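Solute-binding periplasmic protein of iron/siderophore ABC transporter (Yersinia pestis, PDB 6B2X) probably binds an iron-siderophore complex in the periplasm and hands it to the membrane-embedded ABC transporter for import. Local coordinates at residues Ile58-Gly63 with Ile132-Leu137; Pro77-Val82 with Phe103-Gln108; Ala39-Met44 with Met176-Lys181; Asp274-Ser279 with Gly324-Ile329. All coordinates share one frame; numbering follows the deposited sequence.

Interaction 1 (Ile58-Gly63 with Ile132-Leu137); sequences ILLGEG and IAIFGL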
loop_
_atom_site.group_PDB
_atom_site.type_symbol
_atom_site.label_atom_id
_atom_site.label_comp_id
_atom_site.label_asym_id
_atom_site.label_seq_id
_atom_site.Cartn_x
_atom_site.Cartn_y
_atom_site.Cartn_z
ATOM N N ILE A 58 -7.325 19.635 4.993
ATOM C CA ILE A 58 -7.532 18.491 4.106
ATOM C C ILE A 58 -8.389 17.442 4.805
ATOM O O ILE A 58 -8.092 17.018 5.934
ATOM C CB ILE A 58 -6.196 17.883 3.647
ATOM C CG1 ILE A 58 -5.427 18.889 2.766
ATOM C CG2 ILE A 58 -6.456 16.625 2.840
ATOM C CD1 ILE A 58 -3.909 18.824 2.939
ATOM N N LEU A 59 -9.427 17.000 4.119
ATOM C CA LEU A 59 -10.254 15.877 4.541
ATOM C C LEU A 59 -9.780 14.615 3.831
ATOM O O LEU A 59 -9.535 14.642 2.617
ATOM C CB LEU A 59 -11.709 16.153 4.182
ATOM C CG LEU A 59 -12.849 15.873 5.133
ATOM C CD1 LEU A 59 -12.635 16.618 6.417
ATOM C CD2 LEU A 59 -14.140 16.308 4.464
ATOM N N LEU A 60 -9.658 13.511 4.570
ATOM C CA LEU A 60 -9.253 12.233 3.982
ATOM C C LEU A 60 -10.431 11.264 4.059
ATOM O O LEU A 60 -10.745 10.723 5.128
ATOM C CB LEU A 60 -8.020 11.677 4.676
ATOM C CG LEU A 60 -6.792 12.579 4.609
ATOM C CD1 LEU A 60 -5.654 11.869 5.259
ATOM C CD2 LEU A 60 -6.418 12.938 3.170
ATOM N N GLY A 61 -11.065 11.026 2.907
ATOM C CA GLY A 61 -12.221 10.143 2.861
ATOM C C GLY A 61 -11.887 8.682 3.047
ATOM O O GLY A 61 -12.791 7.861 3.219
ATOM N N GLU A 62 -10.613 8.326 2.979
ATOM C CA GLU A 62 -10.145 7.041 3.472
ATOM C C GLU A 62 -8.882 7.354 4.236
ATOM O O GLU A 62 -7.960 7.953 3.672
ATOM C CB GLU A 62 -9.872 6.029 2.347
ATOM C CG GLU A 62 -11.122 5.531 1.609
ATOM C CD GLU A 62 -11.399 6.287 0.310
ATOM O OE1 GLU A 62 -12.561 6.693 0.088
ATOM O OE2 GLU A 62 -10.462 6.464 -0.506
ATOM N N GLY A 63 -8.855 6.981 5.520
ATOM C CA GLY A 63 -7.757 7.381 6.372
ATOM C C GLY A 63 -6.408 6.916 5.862
ATOM O O GLY A 63 -5.402 7.606 6.024
ATOM N N ILE A 132 -10.223 21.071 0.814
ATOM C CA ILE A 132 -10.162 20.039 -0.213
ATOM C C ILE A 132 -10.412 18.691 0.455
ATOM O O ILE A 132 -10.269 18.544 1.666
ATOM C CB ILE A 132 -8.797 20.100 -0.949
ATOM C CG1 ILE A 132 -8.892 19.457 -2.333
ATOM C CG2 ILE A 132 -7.691 19.486 -0.102
ATOM C CD1 ILE A 132 -7.650 19.661 -3.182
ATOM N N ALA A 133 -10.816 17.703 -0.337
ATOM C CA ALA A 133 -11.005 16.349 0.159
ATOM C C ALA A 133 -10.361 15.384 -0.816
ATOM O O ALA A 133 -10.410 15.596 -2.032
ATOM C CB ALA A 133 -12.492 16.012 0.337
ATOM N N ILE A 134 -9.755 14.328 -0.284
ATOM C CA ILE A 134 -9.092 13.318 -1.093
ATOM C C ILE A 134 -9.816 11.998 -0.907
ATOM O O ILE A 134 -10.059 11.568 0.229
ATOM C CB ILE A 134 -7.615 13.152 -0.710
ATOM C CG1 ILE A 134 -6.891 14.499 -0.685
ATOM C CG2 ILE A 134 -6.965 12.136 -1.651
ATOM C CD1 ILE A 134 -6.941 15.256 -1.998
ATOM N N PHE A 135 -10.132 11.340 -2.019
ATOM C CA PHE A 135 -10.716 10.007 -2.015
ATOM C C PHE A 135 -9.904 9.091 -2.929
ATOM O O PHE A 135 -9.187 9.547 -3.831
ATOM C CB PHE A 135 -12.206 10.035 -2.465
ATOM C CG PHE A 135 -13.149 10.651 -1.459
ATOM C CD1 PHE A 135 -13.175 12.026 -1.263
ATOM C CD2 PHE A 135 -13.998 9.851 -0.698
ATOM C CE1 PHE A 135 -14.028 12.602 -0.330
ATOM C CE2 PHE A 135 -14.865 10.416 0.237
ATOM C CZ PHE A 135 -14.885 11.789 0.423
ATOM N N GLY A 136 -10.037 7.787 -2.695
ATOM C CA GLY A 136 -9.529 6.780 -3.605
ATOM C C GLY A 136 -10.604 6.321 -4.579
ATOM O O GLY A 136 -11.795 6.353 -4.279
ATOM N N LEU A 137 -10.177 5.910 -5.766
ATOM C CA LEU A 137 -11.114 5.281 -6.684
ATOM C C LEU A 137 -11.582 3.968 -6.091
ATOM O O LEU A 137 -10.806 3.230 -5.483
ATOM C CB LEU A 137 -10.469 5.026 -8.040
ATOM C CG LEU A 137 -10.581 6.122 -9.096
ATOM C CD1 LEU A 137 -9.835 5.696 -10.357
ATOM C CD2 LEU A 137 -12.032 6.450 -9.410
#

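Interaction 2 (Pro77-Val82 with Phe103-Gln108); sequences PLDRIV and FPQIDQ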
loop_
_atom_site.group_PDB
_atom_site.type_symbol
_atom_site.label_atom_id
_atom_site.label_comp_id
_atom_site.label_asym_id
_atom_site.label_seq_id
_atom_site.Cartn_x
_atom_site.Cartn_y
_atom_site.Cartn_z
ATOM N N PRO A 77 3.449 16.244 9.352
ATOM C CA PRO A 77 2.548 15.370 8.587
ATOM C C PRO A 77 1.076 15.591 8.878
ATOM O O PRO A 77 0.249 15.409 7.981
ATOM C CB PRO A 77 2.996 13.959 8.998
ATOM C CG PRO A 77 3.757 14.137 10.251
ATOM C CD PRO A 77 4.442 15.467 10.094
ATOM N N LEU A 78 0.717 15.972 10.095
ATOM C CA LEU A 78 -0.687 16.062 10.479
ATOM C C LEU A 78 -1.280 17.472 10.425
ATOM O O LEU A 78 -2.505 17.607 10.517
ATOM C CB LEU A 78 -0.859 15.505 11.889
ATOM C CG LEU A 78 -0.204 14.146 12.002
ATOM C CD1 LEU A 78 -0.052 13.772 13.421
ATOM C CD2 LEU A 78 -1.095 13.127 11.275
ATOM N N ASP A 79 -0.470 18.520 10.258
ATOM C CA ASP A 79 -0.957 19.877 10.499
ATOM C C ASP A 79 -2.120 20.273 9.613
ATOM O O ASP A 79 -2.848 21.203 9.972
ATOM C CB ASP A 79 0.154 20.896 10.286
ATOM C CG ASP A 79 1.192 20.855 11.378
ATOM O OD1 ASP A 79 1.216 19.849 12.131
ATOM O OD2 ASP A 79 1.984 21.829 11.471
ATOM N N ARG A 80 -2.302 19.626 8.455
ATOM C CA ARG A 80 -3.352 20.012 7.519
ATOM C C ARG A 80 -4.500 19.012 7.442
ATOM O O ARG A 80 -5.477 19.260 6.719
ATOM C CB ARG A 80 -2.753 20.227 6.115
ATOM C CG ARG A 80 -1.799 21.424 6.010
ATOM C CD ARG A 80 -1.630 21.906 4.553
ATOM N NE ARG A 80 -0.814 20.989 3.750
ATOM C CZ ARG A 80 -0.686 21.062 2.418
ATOM N NH1 ARG A 80 -1.316 22.005 1.735
ATOM N NH2 ARG A 80 0.073 20.192 1.757
ATOM N N ILE A 81 -4.406 17.886 8.142
ATOM C CA ILE A 81 -5.493 16.914 8.208
ATOM C C ILE A 81 -6.516 17.423 9.225
ATOM O O ILE A 81 -6.257 17.416 10.433
ATOM C CB ILE A 81 -4.985 15.519 8.599
ATOM C CG1 ILE A 81 -3.724 15.111 7.811
ATOM C CG2 ILE A 81 -6.081 14.514 8.436
ATOM C CD1 ILE A 81 -3.887 15.148 6.330
ATOM N N VAL A 82 -7.682 17.876 8.748
ATOM C CA VAL A 82 -8.740 18.298 9.667
ATOM C C VAL A 82 -9.792 17.226 9.867
ATOM O O VAL A 82 -10.793 17.479 10.545
ATOM C CB VAL A 82 -9.415 19.625 9.232
ATOM C CG1 VAL A 82 -8.405 20.769 9.231
ATOM C CG2 VAL A 82 -10.064 19.465 7.897
ATOM N N PHE A 103 3.435 12.810 17.836
ATOM C CA PHE A 103 2.435 13.845 17.586
ATOM C C PHE A 103 1.180 13.427 18.336
ATOM O O PHE A 103 0.225 12.904 17.740
ATOM C CB PHE A 103 2.149 14.023 16.095
ATOM C CG PHE A 103 3.375 14.314 15.265
ATOM C CD1 PHE A 103 3.884 15.609 15.172
ATOM C CD2 PHE A 103 4.009 13.299 14.574
ATOM C CE1 PHE A 103 5.018 15.864 14.429
ATOM C CE2 PHE A 103 5.129 13.543 13.822
ATOM C CZ PHE A 103 5.641 14.825 13.745
ATOM N N PRO A 104 1.148 13.654 19.653
ATOM C CA PRO A 104 -0.024 13.253 20.445
ATOM C C PRO A 104 -1.316 13.845 19.936
ATOM O O PRO A 104 -2.378 13.241 20.137
ATOM C CB PRO A 104 0.309 13.766 21.856
ATOM C CG PRO A 104 1.803 13.926 21.871
ATOM C CD PRO A 104 2.187 14.307 20.467
ATOM N N GLN A 105 -1.260 14.987 19.243
ATOM C CA GLN A 105 -2.488 15.625 18.781
ATOM C C GLN A 105 -3.218 14.801 17.728
ATOM O O GLN A 105 -4.346 15.161 17.367
ATOM C CB GLN A 105 -2.194 17.037 18.246
ATOM C CG GLN A 105 -1.475 17.105 16.899
ATOM C CD GLN A 105 0.040 17.122 17.034
ATOM O OE1 GLN A 105 0.599 16.642 18.016
ATOM N NE2 GLN A 105 0.712 17.689 16.036
ATOM N N ILE A 106 -2.629 13.686 17.273
ATOM C CA ILE A 106 -3.257 12.829 16.268
ATOM C C ILE A 106 -4.597 12.292 16.741
ATOM O O ILE A 106 -5.530 12.133 15.937
ATOM C CB ILE A 106 -2.294 11.691 15.867
ATOM C CG1 ILE A 106 -2.742 11.034 14.566
ATOM C CG2 ILE A 106 -2.150 10.645 16.967
ATOM C CD1 ILE A 106 -1.745 10.026 14.062
ATOM N N ASP A 107 -4.738 12.034 18.047
ATOM C CA ASP A 107 -5.980 11.469 18.565
ATOM C C ASP A 107 -7.142 12.427 18.450
ATOM O O ASP A 107 -8.296 11.985 18.434
ATOM C CB ASP A 107 -5.828 11.088 20.037
ATOM C CG ASP A 107 -5.080 9.802 20.228
ATOM O OD1 ASP A 107 -4.996 8.993 19.270
ATOM O OD2 ASP A 107 -4.571 9.597 21.342
ATOM N N GLN A 108 -6.881 13.726 18.422
ATOM C CA GLN A 108 -7.975 14.674 18.295
ATOM C C GLN A 108 -8.364 14.926 16.847
ATOM O O GLN A 108 -9.328 15.667 16.607
ATOM C CB GLN A 108 -7.624 16.023 18.951
ATOM C CG GLN A 108 -7.571 16.007 20.444
ATOM C CD GLN A 108 -6.359 15.269 20.942
ATOM O OE1 GLN A 108 -5.239 15.788 20.879
ATOM N NE2 GLN A 108 -6.563 14.047 21.440
#

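Interaction 3 (Ala39-Met44 with Met176-Lys181); sequences ATVTDM and MRLLGK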
loop_
_atom_site.group_PDB
_atom_site.type_symbol
_atom_site.label_atom_id
_atom_site.label_comp_id
_atom_site.label_asym_id
_atom_site.label_seq_id
_atom_site.Cartn_x
_atom_site.Cartn_y
_atom_site.Cartn_z
ATOM N N ALA A 39 -4.831 26.103 -11.343
ATOM C CA ALA A 39 -6.210 26.297 -10.923
ATOM C C ALA A 39 -7.111 25.111 -11.282
ATOM O O ALA A 39 -8.254 25.056 -10.835
ATOM C CB ALA A 39 -6.770 27.575 -11.538
ATOM N N THR A 40 -6.607 24.172 -12.085
ATOM C CA THR A 40 -7.401 23.021 -12.494
ATOM C C THR A 40 -6.542 21.758 -12.586
ATOM O O THR A 40 -5.398 21.806 -13.046
ATOM C CB THR A 40 -8.088 23.321 -13.829
ATOM O OG1 THR A 40 -9.268 24.095 -13.591
ATOM C CG2 THR A 40 -8.446 22.070 -14.548
ATOM N N VAL A 41 -7.085 20.636 -12.111
ATOM C CA VAL A 41 -6.476 19.328 -12.303
ATOM C C VAL A 41 -7.535 18.408 -12.875
ATOM O O VAL A 41 -8.736 18.647 -12.742
ATOM C CB VAL A 41 -5.906 18.711 -11.005
ATOM C CG1 VAL A 41 -4.844 19.603 -10.369
ATOM C CG2 VAL A 41 -7.028 18.439 -10.018
ATOM N N THR A 42 -7.075 17.343 -13.521
ATOM C CA THR A 42 -7.934 16.229 -13.894
ATOM C C THR A 42 -7.558 15.058 -12.999
ATOM O O THR A 42 -6.397 14.639 -12.984
ATOM C CB THR A 42 -7.777 15.862 -15.374
ATOM O OG1 THR A 42 -7.781 17.056 -16.176
ATOM C CG2 THR A 42 -8.914 14.952 -15.813
ATOM N N ASP A 43 -8.513 14.547 -12.235
ATOM C CA ASP A 43 -8.117 13.507 -11.303
ATOM C C ASP A 43 -8.194 12.145 -11.980
ATOM O O ASP A 43 -8.517 12.025 -13.166
ATOM C CB ASP A 43 -8.936 13.572 -10.011
ATOM C CG ASP A 43 -10.411 13.362 -10.226
ATOM O OD1 ASP A 43 -10.839 12.995 -11.343
ATOM O OD2 ASP A 43 -11.154 13.572 -9.238
ATOM N N MET A 44 -7.876 11.100 -11.215
ATOM C CA MET A 44 -7.849 9.743 -11.749
ATOM C C MET A 44 -9.232 9.199 -12.051
ATOM O O MET A 44 -9.351 8.066 -12.540
ATOM C CB MET A 44 -7.127 8.821 -10.770
ATOM C CG MET A 44 -5.861 9.433 -10.205
ATOM S SD MET A 44 -4.640 9.621 -11.503
ATOM C CE MET A 44 -4.423 7.912 -11.860
ATOM N N MET A 176 0.455 10.787 -7.332
ATOM C CA MET A 176 1.297 11.621 -6.477
ATOM C C MET A 176 1.496 13.002 -7.078
ATOM O O MET A 176 1.528 14.003 -6.345
ATOM C CB MET A 176 2.652 10.963 -6.230
ATOM C CG MET A 176 2.555 9.689 -5.386
ATOM S SD MET A 176 1.883 10.056 -3.773
ATOM C CE MET A 176 3.009 11.349 -3.252
ATOM N N ARG A 177 1.672 13.074 -8.407
ATOM C CA ARG A 177 1.785 14.373 -9.057
ATOM C C ARG A 177 0.471 15.129 -8.945
ATOM O O ARG A 177 0.450 16.348 -8.743
ATOM C CB ARG A 177 2.170 14.201 -10.529
ATOM C CG ARG A 177 2.113 15.490 -11.327
ATOM C CD ARG A 177 2.795 15.326 -12.682
ATOM N NE ARG A 177 4.257 15.198 -12.598
ATOM C CZ ARG A 177 4.959 14.105 -12.917
ATOM N NH1 ARG A 177 4.359 12.994 -13.326
ATOM N NH2 ARG A 177 6.286 14.124 -12.833
ATOM N N LEU A 178 -0.638 14.415 -9.089
ATOM C CA LEU A 178 -1.934 15.039 -8.909
ATOM C C LEU A 178 -2.072 15.633 -7.504
ATOM O O LEU A 178 -2.522 16.777 -7.350
ATOM C CB LEU A 178 -3.020 14.004 -9.202
ATOM C CG LEU A 178 -4.445 14.317 -8.778
ATOM C CD1 LEU A 178 -5.040 15.407 -9.686
ATOM C CD2 LEU A 178 -5.265 13.052 -8.826
ATOM N N LEU A 179 -1.653 14.888 -6.468
ATOM C CA LEU A 179 -1.719 15.413 -5.107
ATOM C C LEU A 179 -0.736 16.554 -4.909
ATOM O O LEU A 179 -1.004 17.487 -4.140
ATOM C CB LEU A 179 -1.437 14.318 -4.081
ATOM C CG LEU A 179 -2.517 13.252 -3.892
ATOM C CD1 LEU A 179 -1.982 12.138 -2.969
ATOM C CD2 LEU A 179 -3.802 13.861 -3.362
ATOM N N GLY A 180 0.434 16.468 -5.544
ATOM C CA GLY A 180 1.340 17.602 -5.521
ATOM C C GLY A 180 0.668 18.872 -6.005
ATOM O O GLY A 180 0.763 19.918 -5.361
ATOM N N LYS A 181 -0.076 18.779 -7.110
ATOM C CA LYS A 181 -0.753 19.954 -7.650
ATOM C C LYS A 181 -1.897 20.406 -6.745
ATOM O O LYS A 181 -2.059 21.603 -6.498
ATOM C CB LYS A 181 -1.287 19.670 -9.052
ATOM C CG LYS A 181 -0.457 20.207 -10.235
ATOM C CD LYS A 181 0.780 19.341 -10.489
ATOM C CE LYS A 181 1.346 19.498 -11.910
ATOM N NZ LYS A 181 0.486 18.834 -12.961
#

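Interaction 4 (Asp274-Ser279 with Gly324-Ile329); sequences DIYIAS and GHSYAI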
loop_
_atom_site.group_PDB
_atom_site.type_symbol
_atom_site.label_atom_id
_atom_site.label_comp_id
_atom_site.label_asym_id
_atom_site.label_seq_id
_atom_site.Cartn_x
_atom_site.Cartn_y
_atom_site.Cartn_z
ATOM N N ASP A 274 6.801 -21.456 -8.159
ATOM C CA ASP A 274 8.181 -21.442 -7.680
ATOM C C ASP A 274 8.325 -20.623 -6.404
ATOM O O ASP A 274 9.157 -20.959 -5.552
ATOM C CB ASP A 274 9.121 -20.910 -8.760
ATOM C CG ASP A 274 9.114 -21.779 -9.999
ATOM O OD1 ASP A 274 9.576 -22.943 -9.911
ATOM O OD2 ASP A 274 8.618 -21.307 -11.047
ATOM N N ILE A 275 7.518 -19.563 -6.252
ATOM C CA ILE A 275 7.587 -18.630 -5.130
ATOM C C ILE A 275 6.212 -18.511 -4.472
ATOM O O ILE A 275 5.184 -18.426 -5.158
ATOM C CB ILE A 275 8.093 -17.242 -5.581
ATOM C CG1 ILE A 275 9.271 -17.382 -6.549
ATOM C CG2 ILE A 275 8.493 -16.388 -4.379
ATOM C CD1 ILE A 275 10.594 -17.762 -5.876
ATOM N N TYR A 276 6.200 -18.522 -3.136
ATOM C CA TYR A 276 4.998 -18.304 -2.339
ATOM C C TYR A 276 5.106 -16.991 -1.568
ATOM O O TYR A 276 6.179 -16.653 -1.041
ATOM C CB TYR A 276 4.748 -19.439 -1.344
ATOM C CG TYR A 276 3.519 -19.160 -0.510
ATOM C CD1 TYR A 276 2.249 -19.444 -1.001
ATOM C CD2 TYR A 276 3.618 -18.552 0.733
ATOM C CE1 TYR A 276 1.109 -19.169 -0.256
ATOM C CE2 TYR A 276 2.482 -18.268 1.484
ATOM C CZ TYR A 276 1.229 -18.581 0.985
ATOM O OH TYR A 276 0.090 -18.291 1.725
ATOM N N ILE A 277 3.984 -16.267 -1.488
ATOM C CA ILE A 277 3.946 -14.920 -0.920
ATOM C C ILE A 277 2.605 -14.693 -0.246
ATOM O O ILE A 277 1.561 -14.777 -0.896
ATOM C CB ILE A 277 4.171 -13.827 -1.987
ATOM C CG1 ILE A 277 5.568 -13.912 -2.627
ATOM C CG2 ILE A 277 3.942 -12.443 -1.353
ATOM C CD1 ILE A 277 5.863 -12.787 -3.649
ATOM N N ALA A 278 2.615 -14.395 1.055
ATOM C CA ALA A 278 1.400 -14.101 1.808
ATOM C C ALA A 278 1.429 -12.658 2.302
ATOM O O ALA A 278 2.484 -12.136 2.680
ATOM C CB ALA A 278 1.250 -15.050 2.994
ATOM N N SER A 279 0.273 -12.008 2.299
ATOM C CA SER A 279 0.194 -10.629 2.743
ATOM C C SER A 279 -0.667 -10.535 3.993
ATOM O O SER A 279 -1.661 -11.253 4.141
ATOM C CB SER A 279 -0.356 -9.708 1.650
ATOM O OG SER A 279 -1.763 -9.543 1.750
ATOM N N GLY A 324 12.332 -23.232 1.124
ATOM C CA GLY A 324 12.759 -21.896 1.494
ATOM C C GLY A 324 12.443 -20.818 0.484
ATOM O O GLY A 324 13.178 -19.824 0.401
ATOM N N HIS A 325 11.380 -20.987 -0.302
ATOM C CA HIS A 325 10.961 -19.965 -1.254
ATOM C C HIS A 325 9.573 -19.445 -0.885
ATOM O O HIS A 325 8.690 -19.354 -1.738
ATOM C CB HIS A 325 10.991 -20.518 -2.688
ATOM C CG HIS A 325 12.355 -20.956 -3.134
ATOM N ND1 HIS A 325 12.616 -22.224 -3.606
ATOM C CD2 HIS A 325 13.538 -20.295 -3.168
ATOM C CE1 HIS A 325 13.898 -22.327 -3.911
ATOM N NE2 HIS A 325 14.480 -21.170 -3.653
ATOM N N SER A 326 9.370 -19.102 0.389
ATOM C CA SER A 326 8.107 -18.551 0.862
ATOM C C SER A 326 8.375 -17.245 1.591
ATOM O O SER A 326 9.431 -17.060 2.197
ATOM C CB SER A 326 7.375 -19.526 1.769
ATOM O OG SER A 326 6.690 -20.495 0.991
ATOM N N TYR A 327 7.432 -16.316 1.478
ATOM C CA TYR A 327 7.685 -14.948 1.905
ATOM C C TYR A 327 6.375 -14.307 2.337
ATOM O O TYR A 327 5.286 -14.811 2.047
ATOM C CB TYR A 327 8.358 -14.134 0.796
ATOM C CG TYR A 327 9.529 -14.832 0.110
ATOM C CD1 TYR A 327 9.319 -15.685 -0.965
ATOM C CD2 TYR A 327 10.843 -14.640 0.542
ATOM C CE1 TYR A 327 10.371 -16.333 -1.587
ATOM C CE2 TYR A 327 11.909 -15.288 -0.084
ATOM C CZ TYR A 327 11.658 -16.135 -1.154
ATOM O OH TYR A 327 12.685 -16.790 -1.807
ATOM N N ALA A 328 6.493 -13.200 3.071
ATOM C CA ALA A 328 5.337 -12.441 3.527
ATOM C C ALA A 328 5.594 -10.958 3.291
ATOM O O ALA A 328 6.724 -10.488 3.433
ATOM C CB ALA A 328 5.023 -12.724 5.010
ATOM N N ILE A 329 4.549 -10.229 2.895
ATOM C CA ILE A 329 4.661 -8.820 2.534
ATOM C C ILE A 329 3.569 -8.044 3.254
ATOM O O ILE A 329 2.456 -8.544 3.440
ATOM C CB ILE A 329 4.571 -8.594 0.999
ATOM C CG1 ILE A 329 4.863 -7.130 0.650
ATOM C CG2 ILE A 329 3.225 -9.039 0.429
ATOM C CD1 ILE A 329 6.324 -6.822 0.659
#

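Interaction 1 (Ile58-Gly63 with Ile132-Leu137)
The parallel pairing of I58-I132, L59-A133 and L60-I134 belongs to the five-stranded parallel sheet of the N-terminal lobe, in which strand 58-60 is central and strand 132-136 lies beside it, an order (3-2-1-4-5) consistent with the Rossmann-like lobes of periplasmic binding proteins. L59 is bonded through both its N and its O: its N reaches I132 O at 3.0 Å and its O accepts I134 N at 2.9 Å. G61 N then extends the pattern past the end of strand 58-60 by binding I134 O (2.9 Å). On one face of the sheet I58 and I132 lie side by side, CG1 to CG2 at 3.7 Å, while CD2 of L60 rests against CB of I134 at 4.1 Å. The other face pairs CB of L59 with CB of A133, and here helix 147-154 covers A133 and F135. Beyond the strand, the CA of G61 sits over one face of the F135 ring, 4.0 Å from its centroid and 20° off the normal, a CH-pi contact. The bent chain of E62 (chi2 97°) crosses the F135 side chain at about a right angle, its carboxylate plane turned 66° from the ring. OE1 comes obliquely to ring atom CD2 of F135, whereas OE2 offers its syn lone pair to the backbone N of G136, forming a short 2.6 Å hydrogen bond.

Interaction 2 (Pro77-Val82 with Phe103-Gln108)
L78 meets F103 and I106 where the turn leading into strand 81-85 packs against the short 3-10 segment 104-108, and the contact is almost wholly apolar. A single methyl, CD1 of L78, does most of the work: it lies 3.5 Å from CB of F103 and 3.9 Å from CB of I106. With CG beside the backbone N (chi1 -50°) and chi2 extended at 165°, L78 pushes that methyl into the angle between the two partners. P77 adds its ring, whose CG is 3.9 Å from CE2 of F103 and whose CD is as close to CZ, the two side chains crossing at about a right angle. Polar groups approach only loosely: OD1 of D79 and NE2 of Q105 stay 4.5 Å apart, too far to bond, on the exposed flank. Backbone bonds instead fix each partner internally. I81 N closes a type I turn onto L78 O (3.1 Å), and I106 N returns to F103 O. Around this junction, helix 66-72 supplies F66 against both P77 and L78, Y99 of helix 93-102 touches P77 and I106, and R80, salt-bridged to E73, precedes strand 81-85, which lies beside strand 58-60.

Interaction 3 (Ala39-Met44 with Met176-Lys181)
V41 and L178 join the N-terminal beta hairpin, formed by strands 40-42 and 48-50, to helix 168-182 of the first lobe. Strand 40-42 runs nearly antiparallel to the helical segment, their axes 162° apart and 9.2 Å from one another at closest approach, a spacing that leaves room for a layer of side chains. The tight part centres on L178, whose CG stands anti to the backbone N (chi1 166°), aiming CD1 at the strand and CD2 at the residues just after it. CD1 touches both CG2 of V41 and the carbonyl O of T42, 3.6 Å from each, in directions roughly at right angles. CD2 touches further along the chain, 3.8 Å from CA of D43 and 3.9 Å from CG of M44, whose side chain slides past the leucine in the opposite direction. On the inner side L178 also rests on V160 and V162 of strand 159-162, so its isobutyl group is buried between sheet and hairpin.

Towards solvent the fit slackens. T42 turns its side chain away from the helix, and the exposed K181 contributes little more than CB, which lies 3.8 Å from CG1 of V41. D43, although buried, leads its carboxylate away from the helix: OD2 receives the backbone N of F161 and forms a salt bridge with NH1 of R47, while OD1 accepts the backbone N of A45.

Interaction 4 (Asp274-Ser279 with Gly324-Ile329)
Y327 turns a ring edge toward Y276, whose carbonyl O lies near the ring plane and 3.3 Å from CD1. CG2 of I275 comes obliquely to the same ring, 3.4 Å from CE1, and outside the pair W349 of helix 340-350 stacks with it. The phenol OH of Y327 lies in the plane of the H325 imidazole, at its edge, while CB of H325 meets D274 O. Y276, with CG anti to its own N (chi1 178°), sends its ring to the other face of the sheet; there OG of S326 lies 3.2 Å from CB of Y276, and E221 accepts a weak bond from the phenol.

These residues belong to neighbouring parallel strands, 275-280 and 326-330, of the C-terminal lobe's sheet, consistent with the second Rossmann-like lobe of a periplasmic binding protein. Bonds run to and fro between them: Y276 N to H325 O at 3.0 Å and 170°, A278 N to Y327 O, and I329 N to A278 O at 2.8 Å. The bond from Y327 N to Y276 O is weak, bent to 122°. A278 O is also approached by CA of A328 at 3.0 Å. I277 and I329 lie side by side on the face that carries Y327, their CG2 methyls 3.9 Å apart, and I329 CG2 also touches CB of S279, whose OG is hydrogen-bonded to H331 and R223.

Three of the contacts lie together in the N-terminal lobe. Interactions 1 and 2 share a sheet: I58 N lies 2.6 Å from R80 O and I58 O lies 3.0 Å from V82 N, probable hydrogen bonds that join strand 58-60 to strand 81-85. Interaction 3 touches interaction 1, CD1 of I134 lying 3.7 Å from CD2 of L179. Interactions 2 and 3 do not touch, their nearest atoms being about 7 Å apart. Interaction 4 lies across the chain's centre, its own centre about 32 Å from that of interaction 1, in the other lobe; the siderophore probably binds in the cleft between lobes. A bound sodium ion lies about 7 Å from the P77 side chain and about 11 Å from that of L60.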